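Annexin (Schistosoma mansoni, PDB 4MDU) binds acidic phospholipid membranes in a calcium-dependent manner, aggregates liposomes when calcium is present, and takes part in worm reproduction and host-parasite interaction. Local coordinates at residues B[109-114]-B[151-156]; B[248-253]-B[286-291]; B[266-271]-B[279-284]. One frame throughout, in Å; residues are numbered along the deposited sequence.

Interaction 1: residues B[109-114]-B[151-156]; sequences TPYMLA and KQVLKD
Tyr111 reaches across from helix 109-122 to meet Val153 and Asp156 near the end of helix 140-156, an example of one aromatic side chain serving two kinds of interaction at once. Its CG stands anti to the backbone N (chi1 -170°), which puts CG where the ring can extend to the other helix, although the bond from CA to CB does not aim at it.

The polar part lies at the far end of the ring. The phenol donates a hydrogen bond from Tyr111 OH to Asp156 OD2, 2.6 Å long. The hydroxyl approaches OD2 on its anti side, 23° out of the carboxylate plane, and ring and carboxylate are turned 49° against each other. This bond lies at an exposed residue, Asp156, whereas Val153 and Ala114 are buried.

The apolar part is a CH-pi contact. Val153 CG2 sits over one face of the Tyr111 ring, 3.9 Å from its centroid and shifted toward the rim, closest to Tyr111 CE2 at 3.5 Å. The same methyl lies 4.1 Å from Ala114 CB, where the backbones come nearest. Gln152 CG touches the ring at its edge.

Both segments belong to the second annexin repeat, and their axes come within 9.8 Å, 64° apart in direction. Ala114 also packs on Val146, Ala149 and Tyr150 of helix 140-156, and Val153 on Lys115 and Tyr118 of helix 109-122, while Met112 and Leu113 turn to helix 311-320.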
# COMPACT_ATOMS: atom_id res chain seq x y z
N THR B 109 18.61 14.20 14.25
CA THR B 109 17.38 13.47 13.90
C THR B 109 16.51 14.18 12.86
O THR B 109 16.13 13.56 11.87
CB THR B 109 16.53 13.20 15.13
OG1 THR B 109 17.31 12.50 16.10
CG2 THR B 109 15.31 12.40 14.76
N PRO B 110 16.16 15.46 13.10
CA PRO B 110 15.30 16.14 12.12
C PRO B 110 15.87 16.19 10.71
O PRO B 110 15.10 16.06 9.75
CB PRO B 110 15.14 17.56 12.71
CG PRO B 110 16.16 17.67 13.80
CD PRO B 110 16.39 16.28 14.30
N TYR B 111 17.18 16.37 10.55
CA TYR B 111 17.75 16.38 9.19
C TYR B 111 17.65 14.97 8.58
O TYR B 111 17.29 14.77 7.40
CB TYR B 111 19.21 16.81 9.24
CG TYR B 111 19.81 17.07 7.87
CD1 TYR B 111 20.49 16.08 7.19
CD2 TYR B 111 19.68 18.31 7.27
CE1 TYR B 111 21.04 16.31 5.94
CE2 TYR B 111 20.22 18.55 6.02
CZ TYR B 111 20.90 17.55 5.36
OH TYR B 111 21.43 17.82 4.12
N MET B 112 17.96 13.99 9.40
CA MET B 112 17.86 12.61 8.94
C MET B 112 16.44 12.31 8.45
O MET B 112 16.25 11.73 7.38
CB MET B 112 18.28 11.65 10.05
CG MET B 112 18.39 10.21 9.57
SD MET B 112 16.91 9.36 10.08
CE MET B 112 17.49 8.89 11.67
N LEU B 113 15.43 12.73 9.20
CA LEU B 113 14.07 12.46 8.77
C LEU B 113 13.76 13.25 7.51
O LEU B 113 13.11 12.74 6.58
CB LEU B 113 13.06 12.73 9.89
CG LEU B 113 13.22 11.79 11.08
CD1 LEU B 113 12.24 12.17 12.17
CD2 LEU B 113 13.03 10.33 10.65
N ALA B 114 14.24 14.49 7.44
CA ALA B 114 13.93 15.31 6.27
C ALA B 114 14.54 14.71 4.99
O ALA B 114 13.90 14.67 3.95
CB ALA B 114 14.35 16.79 6.48
N LYS B 151 13.97 22.31 4.34
CA LYS B 151 14.42 23.48 3.58
C LYS B 151 15.95 23.48 3.45
O LYS B 151 16.49 23.88 2.43
CB LYS B 151 13.88 24.79 4.18
CG LYS B 151 12.37 24.96 4.01
CD LYS B 151 11.84 26.28 4.55
CE LYS B 151 12.33 27.45 3.70
NZ LYS B 151 11.89 27.34 2.28
N GLN B 152 16.63 23.00 4.49
CA GLN B 152 18.08 22.88 4.46
C GLN B 152 18.56 21.72 3.59
O GLN B 152 19.69 21.74 3.08
CB GLN B 152 18.63 22.75 5.88
CG GLN B 152 20.16 22.78 5.94
CD GLN B 152 20.74 24.02 5.27
OE1 GLN B 152 20.09 25.06 5.18
NE2 GLN B 152 21.96 23.89 4.78
N VAL B 153 17.73 20.70 3.42
CA VAL B 153 18.08 19.60 2.52
C VAL B 153 17.98 20.10 1.08
O VAL B 153 18.81 19.76 0.24
CB VAL B 153 17.17 18.37 2.72
CG1 VAL B 153 17.28 17.44 1.52
CG2 VAL B 153 17.51 17.64 4.02
N LEU B 154 16.96 20.91 0.81
CA LEU B 154 16.77 21.46 -0.53
C LEU B 154 17.95 22.33 -0.95
O LEU B 154 18.33 22.36 -2.11
CB LEU B 154 15.46 22.23 -0.63
CG LEU B 154 14.19 21.39 -0.50
CD1 LEU B 154 12.96 22.27 -0.49
CD2 LEU B 154 14.10 20.37 -1.62
N LYS B 155 18.54 23.05 0.00
CA LYS B 155 19.68 23.88 -0.33
C LYS B 155 20.84 22.96 -0.62
O LYS B 155 21.53 23.10 -1.63
CB LYS B 155 20.05 24.83 0.81
CG LYS B 155 18.91 25.72 1.28
N ASP B 156 21.05 21.99 0.27
CA ASP B 156 22.13 21.03 0.14
C ASP B 156 22.08 20.22 -1.16
O ASP B 156 23.11 19.76 -1.65
CB ASP B 156 22.13 20.08 1.34
CG ASP B 156 22.59 20.75 2.61
OD1 ASP B 156 22.78 21.99 2.59
OD2 ASP B 156 22.75 20.05 3.64

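Interaction 2: residues B[248-253]-B[286-291]; sequences QLYLTS and YAIDRP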
# COMPACT_ATOMS: atom_id res chain seq x y z
N GLN B 248 -5.60 11.35 24.86
CA GLN B 248 -6.99 11.65 24.52
C GLN B 248 -7.60 10.63 23.55
O GLN B 248 -8.77 10.26 23.69
CB GLN B 248 -7.10 13.06 23.92
CG GLN B 248 -8.53 13.52 23.61
CD GLN B 248 -9.39 13.65 24.86
OE1 GLN B 248 -8.88 13.89 25.96
NE2 GLN B 248 -10.69 13.46 24.70
N LEU B 249 -6.80 10.18 22.56
CA LEU B 249 -7.27 9.21 21.57
C LEU B 249 -7.62 7.90 22.24
O LEU B 249 -8.62 7.25 21.93
CB LEU B 249 -6.21 8.94 20.52
CG LEU B 249 -6.45 9.58 19.17
CD1 LEU B 249 -5.37 9.17 18.19
CD2 LEU B 249 -7.82 9.18 18.68
N TYR B 250 -6.76 7.49 23.16
CA TYR B 250 -7.01 6.28 23.90
C TYR B 250 -8.35 6.37 24.63
O TYR B 250 -9.24 5.54 24.43
CB TYR B 250 -5.90 6.02 24.89
CG TYR B 250 -6.16 4.76 25.65
CD1 TYR B 250 -6.01 3.52 25.03
CD2 TYR B 250 -6.59 4.79 26.96
CE1 TYR B 250 -6.26 2.35 25.71
CE2 TYR B 250 -6.85 3.62 27.65
CZ TYR B 250 -6.68 2.40 27.02
OH TYR B 250 -6.93 1.23 27.71
N LEU B 251 -8.50 7.39 25.46
CA LEU B 251 -9.78 7.63 26.11
C LEU B 251 -10.92 7.59 25.09
O LEU B 251 -11.95 6.96 25.33
CB LEU B 251 -9.80 8.96 26.84
CG LEU B 251 -11.13 9.30 27.52
CD1 LEU B 251 -11.46 8.25 28.59
CD2 LEU B 251 -11.10 10.72 28.10
N THR B 252 -10.71 8.23 23.94
CA THR B 252 -11.75 8.31 22.92
C THR B 252 -12.07 6.92 22.41
O THR B 252 -13.23 6.58 22.14
CB THR B 252 -11.32 9.21 21.73
OG1 THR B 252 -11.02 10.52 22.22
CG2 THR B 252 -12.44 9.35 20.73
N SER B 253 -11.04 6.12 22.29
CA SER B 253 -11.23 4.76 21.85
C SER B 253 -12.10 3.99 22.85
O SER B 253 -13.05 3.33 22.46
CB SER B 253 -9.89 4.06 21.62
OG SER B 253 -10.10 2.74 21.19
N TYR B 286 -0.69 4.29 16.92
CA TYR B 286 0.43 4.96 17.56
C TYR B 286 0.04 5.34 18.99
O TYR B 286 0.86 5.36 19.91
CB TYR B 286 0.84 6.22 16.79
CG TYR B 286 2.11 6.81 17.35
CD1 TYR B 286 2.09 7.92 18.19
CD2 TYR B 286 3.34 6.24 17.06
CE1 TYR B 286 3.28 8.44 18.71
CE2 TYR B 286 4.51 6.75 17.56
CZ TYR B 286 4.50 7.84 18.38
OH TYR B 286 5.70 8.30 18.87
N ALA B 287 -1.24 5.67 19.14
CA ALA B 287 -1.76 6.00 20.45
C ALA B 287 -2.10 4.76 21.27
O ALA B 287 -1.62 4.62 22.39
CB ALA B 287 -2.97 6.91 20.32
N ILE B 288 -2.91 3.85 20.73
CA ILE B 288 -3.52 2.81 21.57
C ILE B 288 -2.88 1.41 21.47
O ILE B 288 -3.24 0.51 22.22
CB ILE B 288 -5.02 2.68 21.31
CG1 ILE B 288 -5.27 2.04 19.95
CG2 ILE B 288 -5.70 4.05 21.39
CD1 ILE B 288 -6.69 1.52 19.76
N ASP B 289 -1.92 1.24 20.56
CA ASP B 289 -1.35 -0.09 20.35
C ASP B 289 0.06 0.03 19.77
O ASP B 289 0.44 -0.70 18.86
CB ASP B 289 -2.27 -0.88 19.41
CG ASP B 289 -1.89 -2.38 19.31
OD1 ASP B 289 -1.27 -2.92 20.25
OD2 ASP B 289 -2.23 -3.00 18.28
N ARG B 290 0.84 0.95 20.33
CA ARG B 290 2.08 1.36 19.69
C ARG B 290 3.14 0.26 19.57
O ARG B 290 3.71 0.08 18.50
CB ARG B 290 2.69 2.60 20.36
CG ARG B 290 3.71 3.29 19.43
CD ARG B 290 4.59 4.26 20.17
NE ARG B 290 3.79 5.32 20.75
CZ ARG B 290 4.27 6.22 21.59
NH1 ARG B 290 5.55 6.19 21.94
NH2 ARG B 290 3.47 7.16 22.08
N PRO B 291 3.42 -0.45 20.68
CA PRO B 291 4.47 -1.48 20.55
C PRO B 291 4.21 -2.45 19.42
O PRO B 291 5.14 -2.76 18.67
CB PRO B 291 4.44 -2.18 21.91
CG PRO B 291 4.08 -1.05 22.86
CD PRO B 291 3.03 -0.26 22.09
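Leu249, Tyr250 and Ser253 of helix 246-260 pack against the end of helix 274-288, just where the all-helical annexin fold passes from its third repeat to its fourth. The contact has no hydrogen bond between the two segments, and illustrates a helix terminus packing through aliphatic and aromatic carbon.

At the start of the first segment, Gln248 faces helix 212-224 instead, and its carbonyl oxygen accepts from both Thr252 N and Thr252 OG1, which come from opposite faces of the carbonyl plane. Leu249 is the first to touch: its CB lies 3.8 Å from Ala287 CB, and its CD1 rests on the same methyl.

Tyr250 follows, with its CA 5.4 Å from the CA of Ile288. Ile288 CG2 fits into the angle between the tyrosine backbone and ring, 3.6 Å from Tyr250 CA and 3.7 Å from Tyr250 CD1. Ile288 lies at the edge of the Tyr250 ring, with CB in the ring plane. The two side chains cross at about a right angle, and the ring of Tyr250 also makes an edge-to-face contact with His22. One turn on from Leu249, Ser253 OG lies 3.9 Å from Ile288 CD1.

Beyond Ile288 the chain leaves the helix at Asp289 and enters helix 290-301. Arg290 folds back across this break: its guanidinium lies over a face of the Tyr286 ring, and Arg290 NE gives Tyr286 O a 3.0 Å hydrogen bond, nearly straight at 176° and in the plane of the Tyr286 carbonyl and of the guanidinium.

Interaction 3: residues B[266-271]-B[279-284]; sequences EHIESE and LLVAVL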
# COMPACT_ATOMS: atom_id res chain seq x y z
N GLU B 266 -11.99 -0.73 14.52
CA GLU B 266 -12.86 -1.46 13.62
C GLU B 266 -13.64 -0.49 12.77
O GLU B 266 -13.79 -0.68 11.56
CB GLU B 266 -13.86 -2.33 14.40
CG GLU B 266 -13.29 -3.65 14.86
CD GLU B 266 -14.23 -4.38 15.81
OE1 GLU B 266 -15.16 -3.75 16.36
OE2 GLU B 266 -14.03 -5.60 16.01
N HIS B 267 -14.14 0.54 13.42
CA HIS B 267 -14.94 1.55 12.74
C HIS B 267 -14.13 2.15 11.61
O HIS B 267 -14.56 2.15 10.45
CB HIS B 267 -15.37 2.63 13.74
CG HIS B 267 -16.23 3.70 13.15
ND1 HIS B 267 -17.40 3.41 12.47
CD2 HIS B 267 -16.10 5.04 13.12
CE1 HIS B 267 -17.95 4.54 12.06
NE2 HIS B 267 -17.18 5.54 12.44
N ILE B 268 -12.95 2.65 11.95
CA ILE B 268 -12.08 3.26 10.94
C ILE B 268 -11.79 2.28 9.82
O ILE B 268 -11.86 2.62 8.64
CB ILE B 268 -10.78 3.77 11.57
CG1 ILE B 268 -11.08 5.08 12.33
CG2 ILE B 268 -9.70 3.94 10.51
CD1 ILE B 268 -9.91 5.67 13.06
N GLU B 269 -11.49 1.04 10.19
CA GLU B 269 -11.11 0.03 9.21
C GLU B 269 -12.22 -0.33 8.23
O GLU B 269 -11.95 -0.72 7.09
CB GLU B 269 -10.56 -1.21 9.92
CG GLU B 269 -9.18 -0.98 10.48
CD GLU B 269 -8.64 -2.18 11.23
OE1 GLU B 269 -9.45 -2.91 11.85
OE2 GLU B 269 -7.41 -2.38 11.21
N SER B 270 -13.47 -0.18 8.65
CA SER B 270 -14.58 -0.52 7.77
C SER B 270 -15.11 0.68 6.99
O SER B 270 -15.82 0.51 6.00
CB SER B 270 -15.71 -1.20 8.56
OG SER B 270 -16.19 -0.36 9.60
N GLU B 271 -14.78 1.89 7.41
CA GLU B 271 -15.36 3.08 6.79
C GLU B 271 -14.43 3.76 5.81
O GLU B 271 -14.88 4.55 4.98
CB GLU B 271 -15.79 4.09 7.85
CG GLU B 271 -16.93 3.62 8.71
CD GLU B 271 -18.12 3.19 7.89
OE1 GLU B 271 -18.36 1.97 7.80
OE2 GLU B 271 -18.81 4.07 7.32
N LEU B 279 -3.11 5.54 7.05
CA LEU B 279 -2.68 6.70 7.84
C LEU B 279 -3.49 6.79 9.15
O LEU B 279 -2.92 6.84 10.24
CB LEU B 279 -2.79 7.99 7.01
CG LEU B 279 -2.53 9.30 7.77
CD1 LEU B 279 -1.15 9.26 8.39
CD2 LEU B 279 -2.67 10.54 6.88
N LEU B 280 -4.81 6.77 9.04
CA LEU B 280 -5.67 6.81 10.24
C LEU B 280 -5.35 5.65 11.18
O LEU B 280 -5.25 5.84 12.40
CB LEU B 280 -7.15 6.75 9.85
CG LEU B 280 -7.69 7.93 9.03
CD1 LEU B 280 -9.16 7.73 8.68
CD2 LEU B 280 -7.52 9.19 9.83
N VAL B 281 -5.18 4.46 10.63
CA VAL B 281 -4.90 3.29 11.47
C VAL B 281 -3.56 3.45 12.16
O VAL B 281 -3.43 3.19 13.37
CB VAL B 281 -4.93 1.98 10.69
CG1 VAL B 281 -4.26 0.88 11.50
CG2 VAL B 281 -6.38 1.60 10.33
N ALA B 282 -2.56 3.89 11.40
CA ALA B 282 -1.25 4.18 11.98
C ALA B 282 -1.37 5.15 13.16
O ALA B 282 -0.86 4.88 14.26
CB ALA B 282 -0.29 4.73 10.94
N VAL B 283 -2.02 6.29 12.93
CA VAL B 283 -2.11 7.32 13.98
C VAL B 283 -2.83 6.80 15.23
O VAL B 283 -2.37 6.99 16.36
CB VAL B 283 -2.79 8.59 13.47
CG1 VAL B 283 -3.07 9.58 14.64
CG2 VAL B 283 -1.94 9.26 12.38
N LEU B 284 -3.96 6.12 15.03
CA LEU B 284 -4.73 5.57 16.15
C LEU B 284 -3.90 4.57 16.93
O LEU B 284 -3.85 4.61 18.18
CB LEU B 284 -6.02 4.90 15.67
CG LEU B 284 -6.94 4.34 16.76
CD1 LEU B 284 -7.20 5.38 17.85
CD2 LEU B 284 -8.25 3.83 16.14
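Ile268 meets Leu280, Val281 and Leu284 with two different branches. Its CG2, anti to the backbone N, lies 3.9 Å from Leu280 CB and 4.1 Å from Val281 CG2, while the longer branch carries Ile268 CD1 to within 4.0 Å of Leu284 CD2. One branched side chain thus spans a full turn of the facing helix. Beside it, the aliphatic part of Glu269 takes part: Glu269 CG lies 3.8 Å from Val281 CG2, the two side chains crossing at about a right angle.

Around this shell, Ile241 of helix 236-243 touches Ile268, Leu280 and also Val283. Leu264 and Leu265, earlier in the same helix as Ile268, pack on Leu284, and Leu265 on Val281 too. Helices 264-271 and 274-288 of the third annexin repeat form an antiparallel helical hairpin; the axes of segments 266-271 and 279-284 come within 9.9 Å, their directions 170° apart. At the turn, Thr272 OG1 is hydrogen-bonded to Ile268 O.

With no hydrogen bond across it, the pairing of the two segments depends on the shape and burial of Ile268, Leu280 and Leu284, and Glu269 adds its CG carbon while its carboxylate makes no bond to the facing segment.

Interactions 2 and 3 touch: their centres are 12 Å apart, both use helix 274-288, and Leu249 CD2 of interaction 2 lies 3.9 Å from Leu284 CD1 of interaction 3. Interaction 3 falls within the chain between the two segments of interaction 2. Interaction 1 belongs to another repeat, with its centre about 30 Å from the centre of either of the others. Residues that bind calcium lie near two of the contacts, though this structure is the calcium-free form: the side chain of Ala114 in interaction 1 is about 8 Å from that of Met121, and the side chain of Leu280 in interaction 3 is about 9 Å from that of Asp275. Interaction 2 lies away from them.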